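PDB 4F1V: putative alkaline phosphatase from Pseudomonas fluorescens, which binds phosphate in the periplasm with high affinity and probably delivers it to a PstSACB-type ABC importer. Local coordinates for residues 312-326 with 337-350. Residues are numbered along the deposited sequence; the frame is centred on the assembly and turned at random. Where two conformers were deposited one is given.
Sequences RDFFTKHYGASNNND and LPTAWKATVRASFL
Val345 CG1 sits almost centrally over one face of the Tyr319 ring, 3.6 Å from its centroid and 11° off the normal, a CH-pi contact, while Leu337 CD1 meets the ring edge at CE2. With CG1 anti to the backbone N, Val345 presents this methyl to the ring, whose hydroxyl is hydrogen-bonded to Pro89 O. The Arg346 guanidinium has CA of Ala343, one turn back in the same helix, over one face and Tyr319 O at its edge, where NH2 donates a fairly straight hydrogen bond of 2.8 Å to this carbonyl just past the helix. At the other end, the Arg312 guanidinium carries Leu350 CD2 over one face and directs both NH1 and NH2, in its plane, at Leu350 O; NH1 (2.9 Å) lies in the carbonyl plane on a lone pair of that oxygen, whereas NH2 comes from above the plane. Lys342 lays its aliphatic chain along the Tyr319 and Gly320 carbonyls, then bends at its last torsion (70°) to bring NZ into a salt bridge with Asp326 OD2 (2.7 Å), on its syn lone pair, and a hydrogen bond to Leu337 O (2.8 Å). A methionine in place of Lys342 would probably leave the Asp326 carboxylate without its charged mate and Leu337 O without this donor. A water joins Asp326 OD1 to Leu337 N. Helices 312-318 and 339-349, nearly antiparallel (161° between N-to-C directions), thus pack beside strands 85-94 and 291-299, the helical layer against a central sheet characteristic of one lobe of a Venus-flytrap periplasmic binding protein.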
loop_
_atom_site.group_PDB
_atom_site.type_symbol
_atom_site.label_atom_id
_atom_site.label_comp_id
_atom_site.label_asym_id
_atom_site.label_seq_id
_atom_site.Cartn_x
_atom_site.Cartn_y
_atom_site.Cartn_z
ATOM N N ARG A 312 -13.251 -1.811 -18.096
ATOM C CA ARG A 312 -13.358 -0.380 -18.425
ATOM C C ARG A 312 -14.355 0.305 -17.495
ATOM O O ARG A 312 -14.094 1.434 -17.026
ATOM C CB ARG A 312 -13.787 -0.179 -19.911
ATOM C CG ARG A 312 -12.715 -0.561 -20.905
ATOM C CD ARG A 312 -13.129 -0.369 -22.342
ATOM N NE ARG A 312 -13.534 1.002 -22.605
ATOM C CZ ARG A 312 -12.727 2.034 -22.784
ATOM N NH1 ARG A 312 -11.370 1.849 -22.847
ATOM N NH2 ARG A 312 -13.175 3.290 -22.899
ATOM N N ASP A 313 -15.519 -0.283 -17.248
ATOM C CA ASP A 313 -16.523 0.351 -16.423
ATOM C C ASP A 313 -16.026 0.563 -14.994
ATOM O O ASP A 313 -16.383 1.573 -14.348
ATOM C CB ASP A 313 -17.804 -0.478 -16.444
ATOM C CG ASP A 313 -18.529 -0.489 -17.806
ATOM O OD1 ASP A 313 -18.217 0.409 -18.628
ATOM O OD2 ASP A 313 -19.406 -1.349 -17.983
ATOM N N PHE A 314 -15.202 -0.338 -14.469
ATOM C CA PHE A 314 -14.590 -0.102 -13.158
ATOM C C PHE A 314 -13.652 1.099 -13.169
ATOM O O PHE A 314 -13.707 1.975 -12.283
ATOM C CB PHE A 314 -13.844 -1.340 -12.670
ATOM C CG PHE A 314 -13.044 -1.082 -11.403
ATOM C CD1 PHE A 314 -13.698 -0.705 -10.224
ATOM C CD2 PHE A 314 -11.657 -1.167 -11.401
ATOM C CE1 PHE A 314 -12.938 -0.403 -9.086
ATOM C CE2 PHE A 314 -10.916 -0.823 -10.289
ATOM C CZ PHE A 314 -11.565 -0.417 -9.120
ATOM N N PHE A 315 -12.772 1.211 -14.176
ATOM C CA PHE A 315 -11.920 2.359 -14.275
ATOM C C PHE A 315 -12.735 3.659 -14.396
ATOM O O PHE A 315 -12.352 4.693 -13.831
ATOM C CB PHE A 315 -10.929 2.227 -15.458
ATOM C CG PHE A 315 -9.654 1.469 -15.105
ATOM C CD1 PHE A 315 -8.407 2.146 -15.088
ATOM C CD2 PHE A 315 -9.641 0.116 -14.811
ATOM C CE1 PHE A 315 -7.260 1.509 -14.787
ATOM C CE2 PHE A 315 -8.477 -0.535 -14.448
ATOM C CZ PHE A 315 -7.289 0.155 -14.451
ATOM N N THR A 316 -13.842 3.619 -15.147
ATOM C CA THR A 316 -14.703 4.789 -15.331
ATOM C C THR A 316 -15.222 5.282 -13.973
ATOM O O THR A 316 -15.361 6.487 -13.761
ATOM C CB THR A 316 -15.836 4.436 -16.276
ATOM O OG1 THR A 316 -15.243 4.250 -17.570
ATOM C CG2 THR A 316 -16.876 5.517 -16.388
ATOM N N LYS A 317 -15.533 4.382 -13.069
ATOM C CA LYS A 317 -15.936 4.737 -11.701
ATOM C C LYS A 317 -14.774 5.189 -10.819
ATOM O O LYS A 317 -14.813 6.272 -10.209
ATOM C CB LYS A 317 -16.737 3.593 -11.074
ATOM C CG LYS A 317 -17.248 3.991 -9.701
ATOM C CD LYS A 317 -18.294 3.123 -9.130
ATOM C CE LYS A 317 -19.115 3.766 -8.019
ATOM N NZ LYS A 317 -20.118 2.788 -7.522
ATOM N N HIS A 318 -13.762 4.336 -10.696
ATOM C CA HIS A 318 -12.691 4.578 -9.735
ATOM C C HIS A 318 -11.894 5.813 -10.042
ATOM O O HIS A 318 -11.316 6.454 -9.134
ATOM C CB HIS A 318 -11.794 3.323 -9.665
ATOM C CG HIS A 318 -11.041 3.206 -8.355
ATOM N ND1 HIS A 318 -11.689 3.122 -7.157
ATOM C CD2 HIS A 318 -9.689 3.167 -8.137
ATOM C CE1 HIS A 318 -10.772 2.991 -6.226
ATOM N NE2 HIS A 318 -9.533 3.007 -6.764
ATOM N N TYR A 319 -11.811 6.182 -11.336
ATOM C CA TYR A 319 -11.118 7.371 -11.785
ATOM C C TYR A 319 -12.040 8.400 -12.373
ATOM O O TYR A 319 -11.616 9.291 -13.103
ATOM C CB TYR A 319 -9.965 6.997 -12.759
ATOM C CG TYR A 319 -8.988 6.054 -12.100
ATOM C CD1 TYR A 319 -9.056 4.681 -12.319
ATOM C CD2 TYR A 319 -8.029 6.494 -11.188
ATOM C CE1 TYR A 319 -8.183 3.781 -11.675
ATOM C CE2 TYR A 319 -7.159 5.655 -10.550
ATOM C CZ TYR A 319 -7.246 4.277 -10.778
ATOM O OH TYR A 319 -6.441 3.420 -10.130
ATOM N N GLY A 320 -13.326 8.325 -12.043
ATOM C CA GLY A 320 -14.280 9.313 -12.585
ATOM C C GLY A 320 -14.253 10.646 -11.878
ATOM O O GLY A 320 -13.986 10.728 -10.684
ATOM N N ALA A 321 -14.570 11.682 -12.680
ATOM C CA ALA A 321 -14.813 12.973 -12.082
ATOM C C ALA A 321 -16.028 12.998 -11.215
ATOM O O ALA A 321 -16.066 13.671 -10.184
ATOM C CB ALA A 321 -14.861 14.076 -13.164
ATOM N N SER A 322 -17.074 12.309 -11.598
ATOM C CA SER A 322 -18.343 12.219 -10.904
ATOM C C SER A 322 -18.689 10.736 -10.721
ATOM O O SER A 322 -18.095 9.871 -11.363
ATOM C CB SER A 322 -19.503 12.788 -11.751
ATOM O OG SER A 322 -19.554 14.173 -11.890
ATOM N N ASN A 323 -19.639 10.451 -9.822
ATOM C CA ASN A 323 -20.092 9.088 -9.555
ATOM C C ASN A 323 -18.921 8.151 -9.314
ATOM O O ASN A 323 -18.788 7.132 -10.019
ATOM C CB ASN A 323 -20.975 8.628 -10.687
ATOM C CG ASN A 323 -22.278 9.459 -10.664
ATOM O OD1 ASN A 323 -23.082 9.481 -9.646
ATOM N ND2 ASN A 323 -22.505 10.238 -11.707
ATOM N N ASN A 324 -18.060 8.523 -8.408
ATOM C CA ASN A 324 -16.823 7.834 -8.207
ATOM C C ASN A 324 -16.779 7.162 -6.798
ATOM O O ASN A 324 -17.783 7.079 -6.099
ATOM C CB ASN A 324 -15.619 8.775 -8.506
ATOM C CG ASN A 324 -15.537 9.925 -7.508
ATOM O OD1 ASN A 324 -15.750 9.776 -6.304
ATOM N ND2 ASN A 324 -15.135 11.116 -8.026
ATOM N N ASN A 325 -15.598 6.660 -6.424
ATOM C CA ASN A 325 -15.462 5.945 -5.161
ATOM C C ASN A 325 -14.836 6.794 -4.043
ATOM O O ASN A 325 -14.459 6.252 -2.992
ATOM C CB ASN A 325 -14.636 4.693 -5.365
ATOM C CG ASN A 325 -15.367 3.600 -6.121
ATOM O OD1 ASN A 325 -16.608 3.438 -5.963
ATOM N ND2 ASN A 325 -14.681 2.801 -6.939
ATOM N N ASP A 326 -14.728 8.123 -4.221
ATOM C CA ASP A 326 -13.974 8.917 -3.281
ATOM C C ASP A 326 -14.554 8.918 -1.877
ATOM O O ASP A 326 -13.783 8.939 -0.893
ATOM C CB ASP A 326 -13.755 10.319 -3.781
ATOM C CG ASP A 326 -12.779 10.412 -4.944
ATOM O OD1 ASP A 326 -12.209 9.395 -5.371
ATOM O OD2 ASP A 326 -12.554 11.590 -5.405
ATOM N N LEU A 337 -7.337 10.420 -5.024
ATOM C CA LEU A 337 -6.433 11.058 -5.942
ATOM C C LEU A 337 -6.989 12.403 -6.390
ATOM O O LEU A 337 -8.214 12.570 -6.595
ATOM C CB LEU A 337 -6.210 10.216 -7.212
ATOM C CG LEU A 337 -5.627 8.802 -6.910
ATOM C CD1 LEU A 337 -5.369 8.064 -8.205
ATOM C CD2 LEU A 337 -4.386 8.828 -6.037
ATOM N N PRO A 338 -6.111 13.418 -6.581
ATOM C CA PRO A 338 -6.487 14.698 -7.158
ATOM C C PRO A 338 -7.236 14.512 -8.472
ATOM O O PRO A 338 -7.027 13.624 -9.286
ATOM C CB PRO A 338 -5.156 15.426 -7.326
ATOM C CG PRO A 338 -4.258 14.874 -6.255
ATOM C CD PRO A 338 -4.691 13.413 -6.183
ATOM N N THR A 339 -8.072 15.512 -8.792
ATOM C CA THR A 339 -8.809 15.506 -10.026
ATOM C C THR A 339 -7.884 15.409 -11.268
ATOM O O THR A 339 -8.178 14.640 -12.240
ATOM C CB THR A 339 -9.665 16.803 -10.084
ATOM O OG1 THR A 339 -10.520 16.822 -8.931
ATOM C CG2 THR A 339 -10.400 16.913 -11.371
ATOM N N ALA A 340 -6.733 16.071 -11.250
ATOM C CA ALA A 340 -5.788 15.987 -12.373
ATOM C C ALA A 340 -5.114 14.604 -12.497
ATOM O O ALA A 340 -4.791 14.164 -13.630
ATOM C CB ALA A 340 -4.734 17.122 -12.286
ATOM N N TRP A 341 -4.881 13.932 -11.375
ATOM C CA TRP A 341 -4.401 12.533 -11.403
ATOM C C TRP A 341 -5.424 11.621 -12.074
ATOM O O TRP A 341 -5.098 10.803 -12.924
ATOM C CB TRP A 341 -4.067 12.061 -9.970
ATOM C CG TRP A 341 -2.592 12.023 -9.671
ATOM C CD1 TRP A 341 -1.843 12.957 -9.016
ATOM C CD2 TRP A 341 -1.728 10.923 -9.978
ATOM N NE1 TRP A 341 -0.548 12.519 -8.931
ATOM C CE2 TRP A 341 -0.439 11.252 -9.485
ATOM C CE3 TRP A 341 -1.897 9.671 -10.632
ATOM C CZ2 TRP A 341 0.644 10.413 -9.598
ATOM C CZ3 TRP A 341 -0.804 8.834 -10.772
ATOM C CH2 TRP A 341 0.459 9.199 -10.239
ATOM N N LYS A 342 -6.703 11.770 -11.665
ATOM C CA LYS A 342 -7.752 10.940 -12.288
ATOM C C LYS A 342 -7.761 11.156 -13.797
ATOM O O LYS A 342 -7.897 10.219 -14.600
ATOM C CB LYS A 342 -9.097 11.199 -11.690
ATOM C CG LYS A 342 -9.333 10.854 -10.250
ATOM C CD LYS A 342 -10.798 10.930 -9.878
ATOM C CE LYS A 342 -11.200 10.590 -8.483
ATOM N NZ LYS A 342 -10.748 11.614 -7.471
ATOM N N ALA A 343 -7.672 12.440 -14.228
ATOM C CA ALA A 343 -7.726 12.728 -15.658
ATOM C C ALA A 343 -6.583 12.098 -16.428
ATOM O O ALA A 343 -6.771 11.634 -17.559
ATOM C CB ALA A 343 -7.768 14.239 -15.867
ATOM N N THR A 344 -5.409 12.070 -15.811
ATOM C CA THR A 344 -4.225 11.435 -16.434
ATOM C C THR A 344 -4.438 9.958 -16.568
ATOM O O THR A 344 -4.123 9.340 -17.631
ATOM C CB THR A 344 -2.986 11.814 -15.636
ATOM O OG1 THR A 344 -2.785 13.216 -15.611
ATOM C CG2 THR A 344 -1.734 11.189 -16.203
ATOM N N VAL A 345 -4.911 9.276 -15.532
ATOM C CA VAL A 345 -5.230 7.846 -15.632
ATOM C C VAL A 345 -6.238 7.603 -16.764
ATOM O O VAL A 345 -6.052 6.665 -17.570
ATOM C CB VAL A 345 -5.734 7.331 -14.260
ATOM C CG1 VAL A 345 -6.208 5.882 -14.400
ATOM C CG2 VAL A 345 -4.610 7.427 -13.208
ATOM N N ARG A 346 -7.329 8.373 -16.807
ATOM C CA ARG A 346 -8.300 8.118 -17.848
ATOM C C ARG A 346 -7.747 8.326 -19.261
ATOM O O ARG A 346 -8.046 7.588 -20.193
ATOM C CB ARG A 346 -9.548 9.041 -17.681
ATOM C CG ARG A 346 -10.339 8.833 -16.400
ATOM C CD ARG A 346 -11.719 9.425 -16.430
ATOM N NE ARG A 346 -11.687 10.802 -16.807
ATOM C CZ ARG A 346 -11.514 11.826 -15.949
ATOM N NH1 ARG A 346 -11.440 13.123 -16.407
ATOM N NH2 ARG A 346 -11.375 11.627 -14.642
ATOM N N ALA A 347 -6.917 9.376 -19.406
ATOM C CA ALA A 347 -6.411 9.715 -20.744
ATOM C C ALA A 347 -5.567 8.586 -21.324
ATOM O O ALA A 347 -5.578 8.359 -22.556
ATOM C CB ALA A 347 -5.598 11.001 -20.710
ATOM N N SER A 348 -4.836 7.889 -20.495
ATOM C CA SER A 348 -4.030 6.752 -20.971
ATOM C C SER A 348 -4.831 5.450 -21.095
ATOM O O SER A 348 -4.718 4.730 -22.097
ATOM C CB SER A 348 -2.796 6.508 -20.073
ATOM O OG SER A 348 -1.822 7.516 -20.221
ATOM N N PHE A 349 -5.591 5.105 -20.053
ATOM C CA PHE A 349 -6.123 3.762 -19.914
ATOM C C PHE A 349 -7.582 3.622 -20.319
ATOM O O PHE A 349 -8.040 2.480 -20.512
ATOM C CB PHE A 349 -5.843 3.199 -18.495
ATOM C CG PHE A 349 -4.375 3.194 -18.217
ATOM C CD1 PHE A 349 -3.806 3.937 -17.182
ATOM C CD2 PHE A 349 -3.471 2.445 -19.012
ATOM C CE1 PHE A 349 -2.476 4.001 -16.970
ATOM C CE2 PHE A 349 -2.115 2.502 -18.788
ATOM C CZ PHE A 349 -1.603 3.258 -17.728
ATOM N N LEU A 350 -8.309 4.712 -20.478
ATOM C CA LEU A 350 -9.687 4.657 -20.958
ATOM C C LEU A 350 -9.867 5.230 -22.366
ATOM O O LEU A 350 -10.489 4.612 -23.227
ATOM C CB LEU A 350 -10.688 5.327 -20.031
ATOM C CG LEU A 350 -11.030 4.530 -18.789
ATOM C CD1 LEU A 350 -11.824 5.401 -17.808
ATOM C CD2 LEU A 350 -11.828 3.298 -19.163
HETATM O O HOH W 1 -9.503 8.960 -6.074
#